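Local coordinates for glucokinase (Leishmania braziliensis MHOM/BR/75/M2904, PDB 6EDI) that catalyses the ATP-dependent phosphorylation of D-glucose to glucose 6-phosphate and forms a dimer, at the interface of chains A and B. Residues are numbered along the deposited sequence; one frame, centred on the assembly and turned at random. Chains: chain A/B, Glucokinase.

Contacts 1, 2 and 3 run along one two-fold symmetric interface of the glucokinase dimer. The C-alpha centres of contacts 1 and 2 are about 7 Å apart, and these two patches share A:Gln340 and B:Ser237. Contact 3 lies about 11 Å from contact 1, with A:Ser241 common to both, and about 18 Å from contact 2. The segment from residue 233 to 243 threads through the whole series, meeting helix 317-341 of the partner in contacts 1 and 2 and its own copy in contacts 1 and 3. Symmetry repeats each contact with the chains exchanged, so a short segment is used from both sides along the dimer interface.

Contact 1: the interface of chains A and B. Residues chain A 238, 241, 336, 340, 376; chain B 237-239, 340.
The carboxylate of A:Glu336 grips the backbone and side chain of B:Ser239. Its OE1 accepts a nearly straight bond from B:Ser239 N (2.8 Å, 172° at H), and its OE2 takes the hydroxyl B:Ser239 OG at 2.8 Å on the syn side. Two neighbours in chain A fix the acid. A:Ser241 OG reaches OE2 of A:Glu336 from above the carboxylate plane, while A:His376 NE2, with its ring edge-on, meets OE1 of A:Glu336 at 3.1 Å from the face opposite B:Ser239 N. Each oxygen thus accepts from both chains, a setting that would suit a negatively charged carboxylate. The bend at chi2 (-44°) turns this group to B:Ser239, while A:Glu336 CG lies 3.6 Å from B:Leu238 CD1, the side chains crossing at about a right angle. Away from this dense polar cluster the contact is sparser and apolar: A:Leu238 and B:Leu238 slide past each other in opposite directions, methyl against methyl (A:Leu238 CD1 to B:Leu238 CD2, 3.7 Å). Beyond them A:Gln340 and B:Gln340 meet tip to tip, trading NE2-to-OE1 bonds of 3.1 Å between amide planes 52° apart. Near the C-terminal end of helix 317-341, A:Glu336 faces the partner's loop after 3-10 helix 235-237, and one turn on A:Gln340 meets the partner's equivalent helix.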
# COMPACT_ATOMS: atom_id res chain seq x y z
N LEU A 238 6.58 -4.54 -10.20
CA LEU A 238 7.81 -4.47 -9.41
C LEU A 238 8.88 -5.33 -10.10
O LEU A 238 8.58 -6.43 -10.60
CB LEU A 238 7.52 -4.93 -7.98
CG LEU A 238 8.53 -5.53 -7.01
CD1 LEU A 238 9.50 -4.50 -6.47
CD2 LEU A 238 7.75 -6.19 -5.85
N SER A 241 13.39 -9.77 -7.98
CA SER A 241 14.39 -9.65 -6.93
C SER A 241 15.74 -10.15 -7.42
O SER A 241 15.83 -11.00 -8.30
CB SER A 241 13.96 -10.45 -5.70
OG SER A 241 12.80 -9.90 -5.11
N GLU A 336 7.82 -10.72 -1.60
CA GLU A 336 8.00 -9.27 -1.53
C GLU A 336 6.76 -8.52 -1.01
O GLU A 336 6.88 -7.62 -0.18
CB GLU A 336 8.43 -8.70 -2.89
CG GLU A 336 9.77 -9.21 -3.44
CD GLU A 336 10.89 -9.28 -2.41
OE1 GLU A 336 10.96 -8.44 -1.47
OE2 GLU A 336 11.74 -10.18 -2.54
N GLN A 340 6.38 -6.37 2.48
CA GLN A 340 6.12 -4.93 2.53
C GLN A 340 4.87 -4.57 3.32
O GLN A 340 4.84 -3.57 4.02
CB GLN A 340 5.97 -4.33 1.14
CG GLN A 340 7.21 -4.38 0.29
CD GLN A 340 6.89 -3.93 -1.10
OE1 GLN A 340 6.56 -4.74 -1.97
NE2 GLN A 340 6.91 -2.61 -1.31
N HIS A 376 13.09 -15.80 1.30
CA HIS A 376 13.27 -14.36 1.51
C HIS A 376 14.16 -14.10 2.73
O HIS A 376 14.04 -14.79 3.74
CB HIS A 376 11.91 -13.67 1.74
CG HIS A 376 11.96 -12.18 1.59
ND1 HIS A 376 12.49 -11.35 2.56
CD2 HIS A 376 11.56 -11.37 0.58
CE1 HIS A 376 12.41 -10.10 2.15
NE2 HIS A 376 11.85 -10.08 0.95
N SER B 237 12.36 -3.34 3.47
CA SER B 237 12.66 -4.76 3.59
C SER B 237 12.35 -5.53 2.32
O SER B 237 12.47 -6.76 2.29
CB SER B 237 11.91 -5.36 4.78
OG SER B 237 12.30 -4.71 5.97
N LEU B 238 11.93 -4.82 1.27
CA LEU B 238 11.83 -5.42 -0.07
C LEU B 238 13.23 -5.84 -0.51
O LEU B 238 14.19 -5.11 -0.26
CB LEU B 238 11.26 -4.39 -1.05
CG LEU B 238 11.31 -4.54 -2.58
CD1 LEU B 238 10.47 -5.71 -3.06
CD2 LEU B 238 10.86 -3.25 -3.27
N SER B 239 13.36 -6.99 -1.16
CA SER B 239 14.68 -7.42 -1.66
C SER B 239 15.18 -6.45 -2.73
O SER B 239 14.38 -5.89 -3.48
CB SER B 239 14.62 -8.83 -2.24
OG SER B 239 14.17 -9.77 -1.30
N GLN B 340 4.98 0.72 -7.90
CA GLN B 340 3.92 -0.05 -7.24
C GLN B 340 2.73 0.80 -6.85
O GLN B 340 1.59 0.36 -6.97
CB GLN B 340 4.43 -0.75 -5.97
CG GLN B 340 5.36 -1.91 -6.21
CD GLN B 340 5.84 -2.50 -4.90
OE1 GLN B 340 6.92 -2.16 -4.41
NE2 GLN B 340 5.03 -3.36 -4.30

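Contact 2: the interface of chains A and B. Residues chain A 339-340, 342, 378; chain B 233-234, 237.
A:Met339 lies over B:Ser237 and B:Glu234 of the partner, touching them with different parts of its chain. Its CG is anti to the backbone N (chi1 -176°), which carries that methylene to B:Ser237 CB at 3.5 Å. Bends at chi2 and chi3 then fold the thioether back, and the terminal methyl CE of A:Met339 comes to rest 3.8 Å from B:Glu234 CB. A:Met378 comes to B:Ser237 from another direction. Its chain is likewise bent twice, and its methyl CE faces the hydroxyl B:Ser237 OG at 3.4 Å. The small serine is therefore met by two methionines, a mainly apolar setting for its CB. B:Glu234 crosses A:Met339 obliquely and meets A:Leu342 at a similar slant. With CG anti to the carbonyl carbon (chi1 -54°), B:Glu234 sets this methylene 3.8 Å from A:Leu342 CD1, so the acidic residue contributes its aliphatic part to the packing. Polar contact comes from the backbone: B:Glu234 N donates to A:Gln340 O (2.9 Å). That carbonyl belongs to the last turn of helix 317-341, and the bond gives it a donor from the other chain. The patch thus joins the C-terminal end of this helix, with A:Leu342 just beyond it and A:Met378 from helix 377-382, to the partner's B:Glu234, the end of its strand 227-233 and its short helix 235-237.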
# COMPACT_ATOMS: atom_id res chain seq x y z
N MET A 339 6.23 -9.28 2.75
CA MET A 339 7.12 -8.47 3.58
C MET A 339 6.70 -6.99 3.62
O MET A 339 6.65 -6.40 4.68
CB MET A 339 8.58 -8.61 3.13
CG MET A 339 9.56 -7.85 4.03
SD MET A 339 9.62 -8.50 5.70
CE MET A 339 9.13 -7.06 6.63
N GLN A 340 6.38 -6.37 2.48
CA GLN A 340 6.12 -4.93 2.53
C GLN A 340 4.87 -4.57 3.32
O GLN A 340 4.84 -3.57 4.02
CB GLN A 340 5.97 -4.33 1.14
CG GLN A 340 7.21 -4.38 0.29
CD GLN A 340 6.89 -3.93 -1.10
OE1 GLN A 340 6.56 -4.74 -1.97
NE2 GLN A 340 6.91 -2.61 -1.31
N LEU A 342 3.04 -6.83 5.40
CA LEU A 342 2.80 -7.73 6.55
C LEU A 342 1.31 -8.09 6.73
O LEU A 342 0.70 -7.82 7.77
CB LEU A 342 3.42 -7.18 7.85
CG LEU A 342 4.94 -7.02 7.85
CD1 LEU A 342 5.43 -6.33 9.14
CD2 LEU A 342 5.63 -8.38 7.69
N MET A 378 14.08 -11.98 4.95
CA MET A 378 13.37 -11.56 6.16
C MET A 378 12.57 -12.70 6.79
O MET A 378 12.12 -12.60 7.94
CB MET A 378 12.47 -10.36 5.85
CG MET A 378 13.24 -9.14 5.34
SD MET A 378 14.31 -8.45 6.63
CE MET A 378 13.10 -7.56 7.61
N LEU B 233 4.28 0.95 6.22
CA LEU B 233 4.85 0.01 5.26
C LEU B 233 6.21 -0.50 5.70
O LEU B 233 6.85 0.06 6.60
CB LEU B 233 4.99 0.65 3.86
CG LEU B 233 3.76 1.22 3.16
CD1 LEU B 233 4.13 2.11 1.98
CD2 LEU B 233 2.85 0.08 2.75
N GLU B 234 6.67 -1.56 5.06
CA GLU B 234 8.02 -2.07 5.25
C GLU B 234 8.77 -2.17 3.93
O GLU B 234 9.41 -3.19 3.67
CB GLU B 234 8.01 -3.44 5.93
CG GLU B 234 7.23 -3.52 7.25
CD GLU B 234 7.88 -2.75 8.38
OE1 GLU B 234 9.08 -2.44 8.28
OE2 GLU B 234 7.19 -2.46 9.37
N SER B 237 12.36 -3.34 3.47
CA SER B 237 12.66 -4.76 3.59
C SER B 237 12.35 -5.53 2.32
O SER B 237 12.47 -6.76 2.29
CB SER B 237 11.91 -5.36 4.78
OG SER B 237 12.30 -4.71 5.97

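Contact 3: the interface of chains A and B. Residues chain A 240-243, 270, 272; chain B 241-243, 248, 251.
The loops between 3-10 helix 235-237 and helix 245-259 of the two chains meet as an antiparallel bridge, A:Ser241 opposite B:Ser241, and from there A:Trp242 reaches the partner's helix 245-259 while B:Trp242 reaches the loop around A:Thr270 and A:Ala272. By symmetry each tryptophan makes both sets of contacts. The bridge is tied by B:Trp242 N donating to A:Met240 O at 2.8 Å. It brings the backbones close, with A:Trp242 CA 3.6 Å from B:Trp242 CA. Each indole leaves its backbone with CG anti to N (chi1 -175° in A:Trp242), directing the ring away from its own loop towards the other subunit. A:Trp242 is met there over a face and at an edge. The methyl CG1 of B:Val251 sits over one face, 3.4 Å from the centroid of the five-membered ring, in a CH-pi contact offset towards the rim of the indole. At the edge, the indole NE1 of A:Trp242 donates to the hydroxyl B:Ser248 OG (2.9 Å, 164° at H), which lies close to the ring plane. Together the methyl and the hydroxyl probably restrain the tilt and rotation of the ring. B:Trp242 packs its benzo side against the 270-272 loop, CE3 lying 3.8 Å from A:Ala272 CA. A:Ala272 CB also abuts the carbonyl B:Trp242 O. By exchanging tryptophans, the subunits clasp each other across the two-fold axis, and the patch probably helps hold the dimer together.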
# COMPACT_ATOMS: atom_id res chain seq x y z
N MET A 240 11.82 -7.96 -10.68
CA MET A 240 12.20 -9.21 -10.01
C MET A 240 13.37 -8.98 -9.05
O MET A 240 14.21 -8.12 -9.27
CB MET A 240 12.54 -10.31 -11.02
CG MET A 240 11.34 -10.80 -11.79
SD MET A 240 11.72 -12.18 -12.88
CE MET A 240 11.88 -13.50 -11.68
N SER A 241 13.39 -9.77 -7.98
CA SER A 241 14.39 -9.65 -6.93
C SER A 241 15.74 -10.15 -7.42
O SER A 241 15.83 -11.00 -8.30
CB SER A 241 13.96 -10.45 -5.70
OG SER A 241 12.80 -9.90 -5.11
N TRP A 242 16.81 -9.61 -6.84
CA TRP A 242 18.13 -10.09 -7.17
C TRP A 242 18.29 -11.55 -6.76
O TRP A 242 17.66 -12.03 -5.81
CB TRP A 242 19.19 -9.20 -6.50
CG TRP A 242 20.58 -9.56 -6.90
CD1 TRP A 242 21.31 -9.05 -7.94
CD2 TRP A 242 21.40 -10.53 -6.26
NE1 TRP A 242 22.55 -9.65 -7.97
CE2 TRP A 242 22.63 -10.56 -6.95
CE3 TRP A 242 21.22 -11.37 -5.15
CZ2 TRP A 242 23.67 -11.41 -6.57
CZ3 TRP A 242 22.25 -12.21 -4.79
CH2 TRP A 242 23.46 -12.22 -5.50
N CYS A 243 19.12 -12.28 -7.51
CA CYS A 243 19.45 -13.66 -7.16
C CYS A 243 20.71 -14.05 -7.92
O CYS A 243 21.22 -13.27 -8.73
CB CYS A 243 18.30 -14.61 -7.49
SG CYS A 243 17.65 -14.42 -9.18
N THR A 270 20.14 -6.05 -19.41
CA THR A 270 20.71 -5.64 -18.11
C THR A 270 19.64 -5.06 -17.18
O THR A 270 19.90 -4.84 -16.00
CB THR A 270 21.88 -4.63 -18.23
OG1 THR A 270 21.37 -3.33 -18.55
CG2 THR A 270 22.90 -5.09 -19.28
N ALA A 272 16.22 -5.45 -15.11
CA ALA A 272 15.38 -6.48 -14.48
C ALA A 272 14.00 -6.54 -15.15
O ALA A 272 13.44 -5.51 -15.50
CB ALA A 272 15.23 -6.23 -13.00
N SER B 241 16.51 -5.11 -6.23
CA SER B 241 16.13 -5.57 -7.56
C SER B 241 17.26 -6.31 -8.24
O SER B 241 18.45 -6.04 -7.97
CB SER B 241 15.69 -4.37 -8.40
OG SER B 241 14.35 -4.02 -8.07
N TRP B 242 16.90 -7.24 -9.13
CA TRP B 242 17.87 -7.91 -9.99
C TRP B 242 18.62 -6.93 -10.88
O TRP B 242 18.06 -5.95 -11.36
CB TRP B 242 17.18 -8.95 -10.87
CG TRP B 242 18.15 -9.80 -11.64
CD1 TRP B 242 18.72 -10.98 -11.24
CD2 TRP B 242 18.67 -9.54 -12.95
NE1 TRP B 242 19.56 -11.46 -12.22
CE2 TRP B 242 19.55 -10.59 -13.27
CE3 TRP B 242 18.48 -8.51 -13.88
CZ2 TRP B 242 20.24 -10.65 -14.50
CZ3 TRP B 242 19.18 -8.56 -15.09
CH2 TRP B 242 20.04 -9.62 -15.38
N CYS B 243 19.90 -7.18 -11.09
CA CYS B 243 20.71 -6.35 -11.97
C CYS B 243 21.87 -7.22 -12.41
O CYS B 243 22.02 -8.35 -11.93
CB CYS B 243 21.22 -5.12 -11.23
SG CYS B 243 21.98 -5.50 -9.63
N SER B 248 25.44 -5.97 -10.09
CA SER B 248 25.22 -7.29 -9.47
C SER B 248 26.41 -7.69 -8.60
O SER B 248 26.23 -8.38 -7.60
CB SER B 248 24.95 -8.38 -10.51
OG SER B 248 24.75 -9.63 -9.87
N VAL B 251 25.72 -5.93 -5.34
CA VAL B 251 24.63 -6.59 -4.61
C VAL B 251 25.15 -7.89 -3.98
O VAL B 251 24.81 -8.22 -2.85
CB VAL B 251 23.40 -6.91 -5.50
CG1 VAL B 251 22.34 -7.62 -4.68
CG2 VAL B 251 22.83 -5.63 -6.10